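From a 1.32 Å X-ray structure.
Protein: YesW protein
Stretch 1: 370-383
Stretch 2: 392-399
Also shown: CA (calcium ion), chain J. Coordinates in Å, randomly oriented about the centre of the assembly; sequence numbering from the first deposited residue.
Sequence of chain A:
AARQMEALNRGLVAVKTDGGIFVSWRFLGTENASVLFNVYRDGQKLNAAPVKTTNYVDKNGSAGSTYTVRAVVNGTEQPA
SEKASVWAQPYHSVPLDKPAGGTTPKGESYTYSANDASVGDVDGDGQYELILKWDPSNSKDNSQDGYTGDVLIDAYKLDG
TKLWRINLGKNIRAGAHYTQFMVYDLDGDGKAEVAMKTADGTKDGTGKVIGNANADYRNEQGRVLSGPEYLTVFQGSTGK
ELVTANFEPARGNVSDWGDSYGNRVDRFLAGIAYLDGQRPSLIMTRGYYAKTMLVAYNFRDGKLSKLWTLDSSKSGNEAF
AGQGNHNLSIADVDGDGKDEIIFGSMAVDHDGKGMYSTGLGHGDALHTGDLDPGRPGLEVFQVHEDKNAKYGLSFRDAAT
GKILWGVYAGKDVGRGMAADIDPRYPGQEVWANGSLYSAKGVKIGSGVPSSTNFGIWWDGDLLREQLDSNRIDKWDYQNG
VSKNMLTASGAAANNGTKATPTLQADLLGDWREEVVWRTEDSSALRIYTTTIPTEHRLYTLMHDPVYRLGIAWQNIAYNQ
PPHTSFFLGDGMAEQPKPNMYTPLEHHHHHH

Stretch 1 370-383: DLDPGRPGLEVFQV
Stretch 2, residues 392-399: GLSFRDAA

Residues 379-383 and 393-397 form an antiparallel strand pair, their axes 167° apart and 4.7 Å at closest approach. Val 380 pairs with Arg 396 (N to O 3.0 Å, O to N 2.9 Å) and Gln 382 with Ser 394 (N to O 2.9 Å, O to N 2.8 Å); Phe 381 faces Phe 395 in a non-hydrogen-bonded pair. Beyond the strand, Ala 398 N donates to Leu 378 O at 3.0 Å.

Before the strand, a type I turn from Asp 372 to Arg 375 helps wrap the loop around calcium, bound by Asp 370 OD1, the carbonyls of Asp 372, Arg 375 and Gly 377, water, and both carboxylate oxygens of Glu 379 (m, p). Gly 377, at phi/psi 104/178, has a backbone that calls for glycine. Arg 375 (t, t, p, 90°) is long enough to bridge two carboxylates: NE meets Glu 379 OE2 at 2.8 Å, NH2 Asp 397 OD2 at 2.6 Å.

Phe 395 (t, 104°) carries its flat ring to Leu 371, CZ to CB 3.7 Å, and Glu 379, CE2 to CG 3.7 Å; Phe 381 (t, 64°) meets its edge, CD1 to CD1 4.1 Å. On the other face, Arg 396 (p, t, t, -114°) lays its guanidinium over Val 380 (t), NH1 to CG1 3.6 Å, and bonds weakly from NH1 to OE1 of Gln 382, 2.9 Å, whose extended chain (t, t) brings the amide within reach. Ala 398 points its CB toward the first stretch, 3.7 Å from Val 380 CG2.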

# COMPACT_ATOMS: atom_id res chain seq x y z
N ASP A 370 -12.39 3.54 -9.45
CA ASP A 370 -13.58 3.98 -10.15
C ASP A 370 -13.77 5.44 -9.81
O ASP A 370 -14.41 5.80 -8.82
CB ASP A 370 -14.82 3.16 -9.80
CG ASP A 370 -15.95 3.42 -10.77
OD1 ASP A 370 -15.73 4.22 -11.71
OD2 ASP A 370 -17.03 2.82 -10.63
N LEU A 371 -13.14 6.28 -10.63
CA LEU A 371 -13.09 7.72 -10.39
C LEU A 371 -14.34 8.39 -10.94
O LEU A 371 -14.88 9.32 -10.33
CB LEU A 371 -11.82 8.32 -11.01
CG LEU A 371 -10.47 7.63 -10.73
CD1 LEU A 371 -9.30 8.41 -11.34
CD2 LEU A 371 -10.25 7.42 -9.23
N ASP A 372 -14.78 7.90 -12.10
CA ASP A 372 -16.02 8.36 -12.71
C ASP A 372 -17.02 7.20 -12.72
O ASP A 372 -16.98 6.37 -13.63
CB ASP A 372 -15.77 8.88 -14.13
CG ASP A 372 -17.03 9.46 -14.77
OD1 ASP A 372 -18.12 9.33 -14.17
OD2 ASP A 372 -16.92 10.04 -15.87
N PRO A 373 -17.90 7.14 -11.71
CA PRO A 373 -18.84 6.02 -11.62
C PRO A 373 -19.94 6.05 -12.70
O PRO A 373 -20.64 5.06 -12.87
CB PRO A 373 -19.42 6.18 -10.20
CG PRO A 373 -19.34 7.63 -9.93
CD PRO A 373 -18.08 8.10 -10.61
N GLY A 374 -20.06 7.16 -13.42
CA GLY A 374 -21.01 7.24 -14.54
C GLY A 374 -20.46 6.69 -15.85
O GLY A 374 -21.20 6.53 -16.82
N ARG A 375 -19.17 6.40 -15.87
CA ARG A 375 -18.52 5.88 -17.06
C ARG A 375 -18.07 4.45 -16.77
O ARG A 375 -17.24 4.23 -15.88
CB ARG A 375 -17.31 6.74 -17.42
CG ARG A 375 -16.75 6.51 -18.82
CD ARG A 375 -15.30 6.94 -18.92
NE ARG A 375 -14.43 5.93 -18.32
CZ ARG A 375 -13.89 4.91 -18.98
NH1 ARG A 375 -13.12 4.04 -18.34
NH2 ARG A 375 -14.13 4.77 -20.28
N PRO A 376 -18.61 3.45 -17.50
CA PRO A 376 -18.21 2.07 -17.24
C PRO A 376 -16.70 1.85 -17.33
O PRO A 376 -16.06 2.36 -18.25
CB PRO A 376 -18.93 1.28 -18.34
CG PRO A 376 -20.12 2.10 -18.65
CD PRO A 376 -19.64 3.52 -18.56
N GLY A 377 -16.17 1.09 -16.38
CA GLY A 377 -14.74 0.80 -16.32
C GLY A 377 -14.04 1.59 -15.24
O GLY A 377 -14.66 2.40 -14.54
N LEU A 378 -12.74 1.36 -15.09
CA LEU A 378 -11.92 2.13 -14.17
C LEU A 378 -11.26 3.28 -14.91
O LEU A 378 -11.22 3.30 -16.14
CB LEU A 378 -10.87 1.25 -13.51
CG LEU A 378 -11.42 0.07 -12.70
CD1 LEU A 378 -10.28 -0.78 -12.17
CD2 LEU A 378 -12.32 0.54 -11.56
N GLU A 379 -10.78 4.24 -14.14
CA GLU A 379 -10.12 5.41 -14.68
C GLU A 379 -8.79 5.59 -13.96
O GLU A 379 -8.61 5.13 -12.83
CB GLU A 379 -11.00 6.66 -14.51
CG GLU A 379 -12.28 6.68 -15.36
CD GLU A 379 -13.42 5.85 -14.79
OE1 GLU A 379 -13.55 5.75 -13.55
OE2 GLU A 379 -14.24 5.32 -15.58
N VAL A 380 -7.85 6.23 -14.65
CA VAL A 380 -6.53 6.50 -14.08
C VAL A 380 -6.27 8.00 -14.14
O VAL A 380 -6.32 8.60 -15.22
CB VAL A 380 -5.40 5.77 -14.84
CG1 VAL A 380 -4.04 6.11 -14.23
CG2 VAL A 380 -5.62 4.26 -14.83
N PHE A 381 -6.01 8.59 -12.98
CA PHE A 381 -5.57 9.97 -12.90
C PHE A 381 -4.09 9.97 -12.61
O PHE A 381 -3.62 9.29 -11.69
CB PHE A 381 -6.33 10.73 -11.81
CG PHE A 381 -5.89 12.16 -11.68
CD1 PHE A 381 -6.09 13.06 -12.73
CD2 PHE A 381 -5.31 12.63 -10.51
CE1 PHE A 381 -5.68 14.39 -12.62
CE2 PHE A 381 -4.90 13.96 -10.39
CZ PHE A 381 -5.09 14.84 -11.46
N GLN A 382 -3.35 10.76 -13.38
CA GLN A 382 -1.89 10.75 -13.33
C GLN A 382 -1.37 12.15 -13.55
O GLN A 382 -1.99 12.94 -14.26
CB GLN A 382 -1.35 9.84 -14.43
CG GLN A 382 0.15 9.58 -14.37
CD GLN A 382 0.66 8.79 -15.57
OE1 GLN A 382 -0.12 8.41 -16.45
NE2 GLN A 382 1.96 8.54 -15.61
N VAL A 383 -0.24 12.45 -12.91
CA VAL A 383 0.49 13.68 -13.17
C VAL A 383 1.81 13.37 -13.85
O VAL A 383 2.28 12.22 -13.84
CB VAL A 383 0.69 14.54 -11.89
CG1 VAL A 383 -0.67 15.00 -11.35
CG2 VAL A 383 1.48 13.76 -10.83
N GLY A 392 0.03 18.03 -18.13
CA GLY A 392 0.65 17.85 -16.81
C GLY A 392 -0.18 16.96 -15.91
O GLY A 392 0.31 16.44 -14.91
N LEU A 393 -1.46 16.82 -16.24
CA LEU A 393 -2.35 15.92 -15.53
C LEU A 393 -3.26 15.29 -16.56
O LEU A 393 -3.77 15.97 -17.45
CB LEU A 393 -3.11 16.62 -14.41
CG LEU A 393 -3.71 18.01 -14.63
CD1 LEU A 393 -4.97 18.21 -13.80
CD2 LEU A 393 -2.68 19.11 -14.31
N SER A 394 -3.44 13.98 -16.45
CA SER A 394 -4.22 13.24 -17.43
C SER A 394 -5.21 12.34 -16.71
O SER A 394 -4.92 11.78 -15.65
CB SER A 394 -3.32 12.44 -18.37
OG SER A 394 -2.56 11.45 -17.69
N PHE A 395 -6.39 12.22 -17.30
CA PHE A 395 -7.47 11.42 -16.74
C PHE A 395 -7.95 10.51 -17.88
O PHE A 395 -8.43 11.00 -18.91
CB PHE A 395 -8.58 12.35 -16.25
CG PHE A 395 -9.68 11.67 -15.47
CD1 PHE A 395 -9.74 11.79 -14.08
CD2 PHE A 395 -10.69 10.96 -16.12
CE1 PHE A 395 -10.78 11.18 -13.35
CE2 PHE A 395 -11.71 10.35 -15.41
CZ PHE A 395 -11.76 10.46 -14.02
N ARG A 396 -7.75 9.21 -17.72
CA ARG A 396 -7.91 8.30 -18.85
C ARG A 396 -8.73 7.06 -18.53
O ARG A 396 -8.91 6.68 -17.37
CB ARG A 396 -6.53 7.87 -19.35
CG ARG A 396 -5.85 6.78 -18.51
CD ARG A 396 -4.47 6.55 -19.03
NE ARG A 396 -3.75 5.38 -18.52
CZ ARG A 396 -2.65 5.43 -17.76
NH1 ARG A 396 -2.18 6.58 -17.30
NH2 ARG A 396 -2.02 4.31 -17.44
N ASP A 397 -9.20 6.43 -19.61
CA ASP A 397 -9.81 5.11 -19.56
C ASP A 397 -8.70 4.12 -19.17
O ASP A 397 -7.70 4.01 -19.87
CB ASP A 397 -10.38 4.80 -20.95
CG ASP A 397 -11.09 3.47 -21.02
OD1 ASP A 397 -10.52 2.44 -20.63
OD2 ASP A 397 -12.23 3.46 -21.53
N ALA A 398 -8.88 3.41 -18.06
CA ALA A 398 -7.82 2.53 -17.56
C ALA A 398 -7.48 1.39 -18.53
O ALA A 398 -6.33 0.95 -18.60
CB ALA A 398 -8.19 1.97 -16.19
N ALA A 399 -8.50 0.90 -19.23
CA ALA A 399 -8.35 -0.26 -20.11
C ALA A 399 -7.80 0.07 -21.49
O ALA A 399 -6.99 -0.68 -22.02
CB ALA A 399 -9.69 -0.99 -20.25
CA CA J . -15.87 4.35 -14.06
O HOH W 1 -17.69 2.93 -13.31
O HOH W 2 -12.47 1.32 -19.17
O HOH W 3 -3.93 9.02 -16.93
O HOH W 4 -1.09 9.11 -18.98